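Molybdate-binding protein MolA (Haemophilus influenzae, PDB 3PSH) binds molybdate and tungstate, but not sulfate or phosphate, in the periplasm and serves the ABC transporter MolBCA in low-affinity molybdate import. Local coordinates at residues D16-A21 and P85-V90; A21-H26 and K39-V44. All blocks are in the same frame, centred on the assembly; numbering follows the deposited sequence.

Contact 1 of 2, residues D16-A21 and P85-V90; sequences DHINRA and PDVVFV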
loop_
_atom_site.group_PDB
_atom_site.type_symbol
_atom_site.label_atom_id
_atom_site.label_comp_id
_atom_site.label_asym_id
_atom_site.label_seq_id
_atom_site.Cartn_x
_atom_site.Cartn_y
_atom_site.Cartn_z
ATOM N N ASP A 16 26.698 9.595 -0.447
ATOM C CA ASP A 16 26.265 10.382 0.667
ATOM C C ASP A 16 25.008 11.242 0.400
ATOM O O ASP A 16 24.221 11.520 1.382
ATOM C CB ASP A 16 27.419 11.351 1.019
ATOM C CG ASP A 16 28.532 10.694 1.697
ATOM O OD1 ASP A 16 28.486 9.557 2.152
ATOM O OD2 ASP A 16 29.510 11.442 1.936
ATOM N N HIS A 17 24.794 11.617 -0.839
ATOM C CA HIS A 17 23.577 12.356 -1.217
ATOM C C HIS A 17 23.014 11.655 -2.402
ATOM O O HIS A 17 23.743 11.194 -3.283
ATOM C CB HIS A 17 23.843 13.815 -1.512
ATOM C CG HIS A 17 24.624 14.461 -0.423
ATOM N ND1 HIS A 17 24.105 14.653 0.841
ATOM C CD2 HIS A 17 25.910 14.921 -0.402
ATOM C CE1 HIS A 17 25.019 15.270 1.593
ATOM N NE2 HIS A 17 26.124 15.429 0.865
ATOM N N ILE A 18 21.670 11.662 -2.436
ATOM C CA ILE A 18 20.927 11.115 -3.577
ATOM C C ILE A 18 20.102 12.233 -4.273
ATOM O O ILE A 18 19.219 12.982 -3.663
ATOM C CB ILE A 18 19.951 10.025 -3.022
ATOM C CG1 ILE A 18 20.686 8.791 -2.521
ATOM C CG2 ILE A 18 18.957 9.491 -4.077
ATOM C CD1 ILE A 18 21.586 8.242 -3.571
ATOM N N ASN A 19 20.310 12.303 -5.582
ATOM C CA ASN A 19 19.554 13.287 -6.354
ATOM C C ASN A 19 18.943 12.706 -7.657
ATOM O O ASN A 19 18.240 13.366 -8.351
ATOM C CB ASN A 19 20.434 14.466 -6.732
ATOM C CG ASN A 19 20.816 15.260 -5.549
ATOM O OD1 ASN A 19 22.003 15.259 -5.079
ATOM N ND2 ASN A 19 19.842 15.951 -5.030
ATOM N N ARG A 20 19.358 11.459 -7.956
ATOM C CA ARG A 20 18.950 10.770 -9.207
ATOM C C ARG A 20 18.441 9.336 -8.981
ATOM O O ARG A 20 18.857 8.390 -9.632
ATOM C CB ARG A 20 20.106 10.777 -10.230
ATOM C CG ARG A 20 20.428 12.216 -10.599
ATOM C CD ARG A 20 21.545 12.290 -11.666
ATOM N NE ARG A 20 20.801 11.999 -12.885
ATOM C CZ ARG A 20 19.996 12.822 -13.548
ATOM N NH1 ARG A 20 19.939 14.160 -13.261
ATOM N NH2 ARG A 20 19.275 12.322 -14.590
ATOM N N ALA A 21 17.447 9.218 -8.079
ATOM C CA ALA A 21 17.017 7.881 -7.702
ATOM C C ALA A 21 16.029 7.414 -8.780
ATOM O O ALA A 21 15.250 8.262 -9.329
ATOM C CB ALA A 21 16.250 7.991 -6.360
ATOM N N PRO A 85 21.434 7.222 -12.949
ATOM C CA PRO A 85 20.898 7.122 -11.547
ATOM C C PRO A 85 21.971 6.933 -10.510
ATOM O O PRO A 85 23.091 6.415 -10.821
ATOM C CB PRO A 85 20.026 5.902 -11.585
ATOM C CG PRO A 85 20.424 5.152 -12.824
ATOM C CD PRO A 85 21.218 6.004 -13.732
ATOM N N ASP A 86 21.687 7.375 -9.301
ATOM C CA ASP A 86 22.611 7.065 -8.194
ATOM C C ASP A 86 22.111 5.958 -7.239
ATOM O O ASP A 86 22.874 5.432 -6.415
ATOM C CB ASP A 86 23.037 8.348 -7.453
ATOM C CG ASP A 86 21.878 9.291 -7.071
ATOM O OD1 ASP A 86 20.674 8.908 -7.182
ATOM O OD2 ASP A 86 22.113 10.497 -6.690
ATOM N N VAL A 87 20.819 5.587 -7.391
ATOM C CA VAL A 87 20.252 4.424 -6.658
ATOM C C VAL A 87 18.976 4.008 -7.372
ATOM O O VAL A 87 18.360 4.884 -7.949
ATOM C CB VAL A 87 19.919 4.846 -5.150
ATOM C CG1 VAL A 87 18.839 5.980 -5.089
ATOM C CG2 VAL A 87 19.634 3.598 -4.237
ATOM N N VAL A 88 18.580 2.734 -7.268
ATOM C CA VAL A 88 17.281 2.173 -7.749
ATOM C C VAL A 88 16.666 1.515 -6.540
ATOM O O VAL A 88 17.309 0.626 -5.912
ATOM C CB VAL A 88 17.487 1.128 -8.843
ATOM C CG1 VAL A 88 16.168 0.548 -9.400
ATOM C CG2 VAL A 88 18.229 1.859 -10.073
ATOM N N PHE A 89 15.433 1.916 -6.268
ATOM C CA PHE A 89 14.599 1.189 -5.303
ATOM C C PHE A 89 13.815 0.178 -6.076
ATOM O O PHE A 89 13.276 0.509 -7.093
ATOM C CB PHE A 89 13.571 2.119 -4.646
ATOM C CG PHE A 89 14.188 3.088 -3.669
ATOM C CD1 PHE A 89 14.226 2.781 -2.267
ATOM C CD2 PHE A 89 14.685 4.302 -4.132
ATOM C CE1 PHE A 89 14.832 3.742 -1.350
ATOM C CE2 PHE A 89 15.243 5.244 -3.216
ATOM C CZ PHE A 89 15.247 4.943 -1.836
ATOM N N VAL A 90 13.837 -1.055 -5.569
ATOM C CA VAL A 90 13.029 -2.123 -6.200
ATOM C C VAL A 90 12.084 -2.684 -5.142
ATOM O O VAL A 90 12.373 -2.588 -3.929
ATOM C CB VAL A 90 13.925 -3.262 -6.823
ATOM C CG1 VAL A 90 14.837 -2.590 -7.917
ATOM C CG2 VAL A 90 14.725 -4.101 -5.769
HETATM O O HOH W 1 24.545 11.067 -5.844
#
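The ring of Phe89 meets Ala21 at its edge, where the methyl CB lies near the ring plane, 4.3 Å from CE2; beyond the two segments the ring packs on Phe151, their planes at about 20°. The second flat group, the carboxylate of Asp86, is the polar centre of the contact. Its OD2 takes the backbone N-H of Asn19 on the syn lone pair, N to OD2 2.8 Å and nearly straight at 174°. The N-H of Arg20 also turns to this carboxylate, with only a weak bond to OD2, while the position of OD1 is less certain. A water donates to both OD2 of Asp86 and the carbonyl O of His17, lying 2.6 Å from the former. Asp86 CG stands between its own backbone N and carbonyl carbon (chi1 48°), which places CG on the side of Asn19 and Arg20. Asp86 answers with its own N-H: its backbone N lies 3.0 Å from Arg20 O, above the carbonyl plane, so backbone and side chain both grip residues 19-20. The guanidinium of Arg20 leads elsewhere, to Leu83 O. Ile18 packs beside the carboxylate, its side chain oblique to that of Asp86, with CD1 3.7 Å from Asp86 CG; its CG2 makes an apolar contact with Val87 CG1 (3.7 Å). That CG1 methyl also meets Ala21 CB at 3.5 Å, and helix 132-151 packs on Ile18 and Ala21. An aspartate side chain accepting main-chain N-H groups of a loop, that of Asn19 firmly, thus pins the lead into strand 21-24 against that into strand 87-91, at the N-terminal ends of the two inner strands of the N-terminal parallel sheet, in a fold of the periplasmic binding protein class.

Contact 2 of 2, residues A21-H26 and K39-V44; sequences AVVLQH and KQIVGV. With MOO (molybdate ion), chain B.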
loop_
_atom_site.group_PDB
_atom_site.type_symbol
_atom_site.label_atom_id
_atom_site.label_comp_id
_atom_site.label_asym_id
_atom_site.label_seq_id
_atom_site.Cartn_x
_atom_site.Cartn_y
_atom_site.Cartn_z
ATOM N N ALA A 21 17.447 9.218 -8.079
ATOM C CA ALA A 21 17.017 7.881 -7.702
ATOM C C ALA A 21 16.029 7.414 -8.780
ATOM O O ALA A 21 15.250 8.262 -9.329
ATOM C CB ALA A 21 16.250 7.991 -6.360
ATOM N N VAL A 22 15.991 6.098 -8.970
ATOM C CA VAL A 22 14.915 5.586 -9.876
ATOM C C VAL A 22 14.055 4.717 -8.960
ATOM O O VAL A 22 14.583 3.921 -8.218
ATOM C CB VAL A 22 15.557 4.832 -11.065
ATOM C CG1 VAL A 22 14.461 4.015 -11.808
ATOM C CG2 VAL A 22 16.080 5.939 -12.016
ATOM N N VAL A 23 12.734 4.923 -8.984
ATOM C CA VAL A 23 11.905 4.247 -7.989
ATOM C C VAL A 23 10.954 3.263 -8.680
ATOM O O VAL A 23 9.978 3.689 -9.292
ATOM C CB VAL A 23 11.069 5.283 -7.110
ATOM C CG1 VAL A 23 10.233 4.444 -6.139
ATOM C CG2 VAL A 23 12.070 6.189 -6.362
ATOM N N LEU A 24 11.335 1.973 -8.643
ATOM C CA LEU A 24 10.592 0.926 -9.408
ATOM C C LEU A 24 9.517 0.184 -8.606
ATOM O O LEU A 24 9.337 -1.038 -8.734
ATOM C CB LEU A 24 11.586 -0.052 -10.128
ATOM C CG LEU A 24 12.630 0.652 -11.123
ATOM C CD1 LEU A 24 13.457 -0.459 -11.756
ATOM C CD2 LEU A 24 11.923 1.584 -12.158
ATOM N N GLN A 25 8.904 0.900 -7.681
ATOM C CA GLN A 25 7.883 0.327 -6.780
ATOM C C GLN A 25 6.972 1.498 -6.429
ATOM O O GLN A 25 7.479 2.559 -5.979
ATOM C CB GLN A 25 8.569 -0.233 -5.526
ATOM C CG GLN A 25 7.547 -1.129 -4.704
ATOM C CD GLN A 25 7.792 -1.160 -3.239
ATOM O OE1 GLN A 25 7.924 -2.282 -2.660
ATOM N NE2 GLN A 25 7.930 -0.006 -2.608
ATOM N N HIS A 26 5.617 1.405 -6.615
ATOM C CA HIS A 26 4.658 2.432 -6.297
ATOM C C HIS A 26 4.533 2.755 -4.803
ATOM O O HIS A 26 4.334 3.883 -4.421
ATOM C CB HIS A 26 3.250 2.097 -6.862
ATOM C CG HIS A 26 2.762 0.711 -6.520
ATOM N ND1 HIS A 26 3.401 -0.433 -6.946
ATOM C CD2 HIS A 26 1.650 0.284 -5.860
ATOM C CE1 HIS A 26 2.733 -1.509 -6.551
ATOM N NE2 HIS A 26 1.713 -1.092 -5.818
ATOM N N LYS A 39 12.061 15.749 -6.054
ATOM C CA LYS A 39 13.096 16.442 -6.825
ATOM C C LYS A 39 14.373 15.587 -6.900
ATOM O O LYS A 39 15.276 15.876 -7.680
ATOM C CB LYS A 39 13.502 17.645 -6.069
ATOM C CG LYS A 39 12.645 18.855 -6.197
ATOM C CD LYS A 39 13.047 19.746 -5.015
ATOM C CE LYS A 39 11.872 20.590 -4.517
ATOM N NZ LYS A 39 11.006 19.908 -3.479
ATOM N N GLN A 40 14.471 14.633 -6.008
ATOM C CA GLN A 40 15.597 13.655 -6.000
ATOM C C GLN A 40 15.338 12.388 -6.785
ATOM O O GLN A 40 16.077 11.448 -6.662
ATOM C CB GLN A 40 16.020 13.347 -4.568
ATOM C CG GLN A 40 16.450 14.599 -3.827
ATOM C CD GLN A 40 16.442 14.389 -2.341
ATOM O OE1 GLN A 40 17.359 13.787 -1.770
ATOM N NE2 GLN A 40 15.307 14.775 -1.701
ATOM N N ILE A 41 14.244 12.354 -7.555
ATOM C CA ILE A 41 13.937 11.142 -8.353
ATOM C C ILE A 41 13.934 11.502 -9.847
ATOM O O ILE A 41 13.450 12.571 -10.207
ATOM C CB ILE A 41 12.512 10.709 -7.968
ATOM C CG1 ILE A 41 12.558 10.180 -6.508
ATOM C CG2 ILE A 41 11.949 9.599 -8.909
ATOM C CD1 ILE A 41 11.111 10.109 -5.838
ATOM N N VAL A 42 14.457 10.619 -10.687
ATOM C CA VAL A 42 14.522 10.887 -12.116
ATOM C C VAL A 42 13.912 9.759 -12.952
ATOM O O VAL A 42 13.835 9.901 -14.193
ATOM C CB VAL A 42 15.948 11.146 -12.599
ATOM C CG1 VAL A 42 16.473 12.446 -11.917
ATOM C CG2 VAL A 42 16.764 9.899 -12.390
ATOM N N GLY A 43 13.490 8.633 -12.298
ATOM C CA GLY A 43 12.640 7.660 -13.054
ATOM C C GLY A 43 11.757 6.886 -12.091
ATOM O O GLY A 43 12.028 6.864 -10.909
ATOM N N VAL A 44 10.704 6.332 -12.650
ATOM C CA VAL A 44 9.731 5.627 -11.795
ATOM C C VAL A 44 9.209 4.446 -12.614
ATOM O O VAL A 44 9.370 4.451 -13.857
ATOM C CB VAL A 44 8.517 6.633 -11.401
ATOM C CG1 VAL A 44 9.000 7.816 -10.564
ATOM C CG2 VAL A 44 7.744 7.100 -12.603
HETATM MO MO MOO B . -0.322 -3.710 -3.569
HETATM O O1 MOO B . -1.912 -4.240 -3.337
HETATM O O2 MOO B . 0.717 -5.009 -4.017
HETATM O O3 MOO B . 0.277 -3.049 -2.120
HETATM O O4 MOO B . -0.407 -2.402 -4.648
#
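Strands 21-24 and 41-44 are the two parallel strands of a beta-alpha-beta unit whose connecting helix, 26-34, begins with molybdate ligand His26. Ala21 N-H gives a nearly straight bond to Gln40 O (N to O 3.0 Å, 171°). Ala21 O then takes Val42 N at 2.8 Å and, weakly, Gly43 N: one carbonyl facing two successive N-H groups where the register slips by one residue, a beta bulge. The regular pairing resumes with Val23 N to Gly43 O at 2.8 Å, the donor standing above the carbonyl plane. On the face bearing Ala21, Val23, Ile41 and Val44, Val23 and Ile41 cross obliquely, with CG2 of the valine 4.0 Å from CG1 of the isoleucine. This CG2, anti to the carbonyl carbon, is the branch that meets Ile41; helix 26-34 covers this face through Leu29 on Val23 and Val44 and through Ala32 on Ile41. On the other face Val22 lies over the glycine backbone, CG2 3.7 Å from Gly43 N, and the same methyl meets Val42 CG2. Farther along the chain, Gln25 occupies the N-cap position and His26 opens the helix. The imidazole NE2 of His26 donates to molybdate O4 at 2.8 Å, the oxygen lying in the ring plane at the edge. Tyr196, Arg243, Gln27 and the backbone N atoms of Gly279 and Tyr280 complete the grip on the anion. The donor role of NE2 is consistent with a proton on that nitrogen; with NE2 4.0 Å from the molybdenum, the oxyanion is held by hydrogen bonds rather than by metal coordination, and the N-terminal end of helix 26-34 would probably add a favourable electrostatic field.

Overall arrangement
Contacts 1 and 2 share Ala21, and their centres lie 8 Å apart. Together they set strand 21-24 between 41-44 and 87-91 in a parallel sheet of order 2-1-3-4. Probable hydrogen bonds tie the contacts directly, Val22 N to Val87 O and Leu24 N to Phe89 O, each at 2.9 Å, and Val88 CG1 packs on Leu24 CD1 at 3.7 Å. Contact 1 holds the start of strand 21-24; contact 2 follows it toward helix 26-34, whose first residue, His26, binds molybdate. The anion itself is remote from contact 1, in which the side chain of Phe89 lies about 9 Å from that of Gln27, a molybdate ligand.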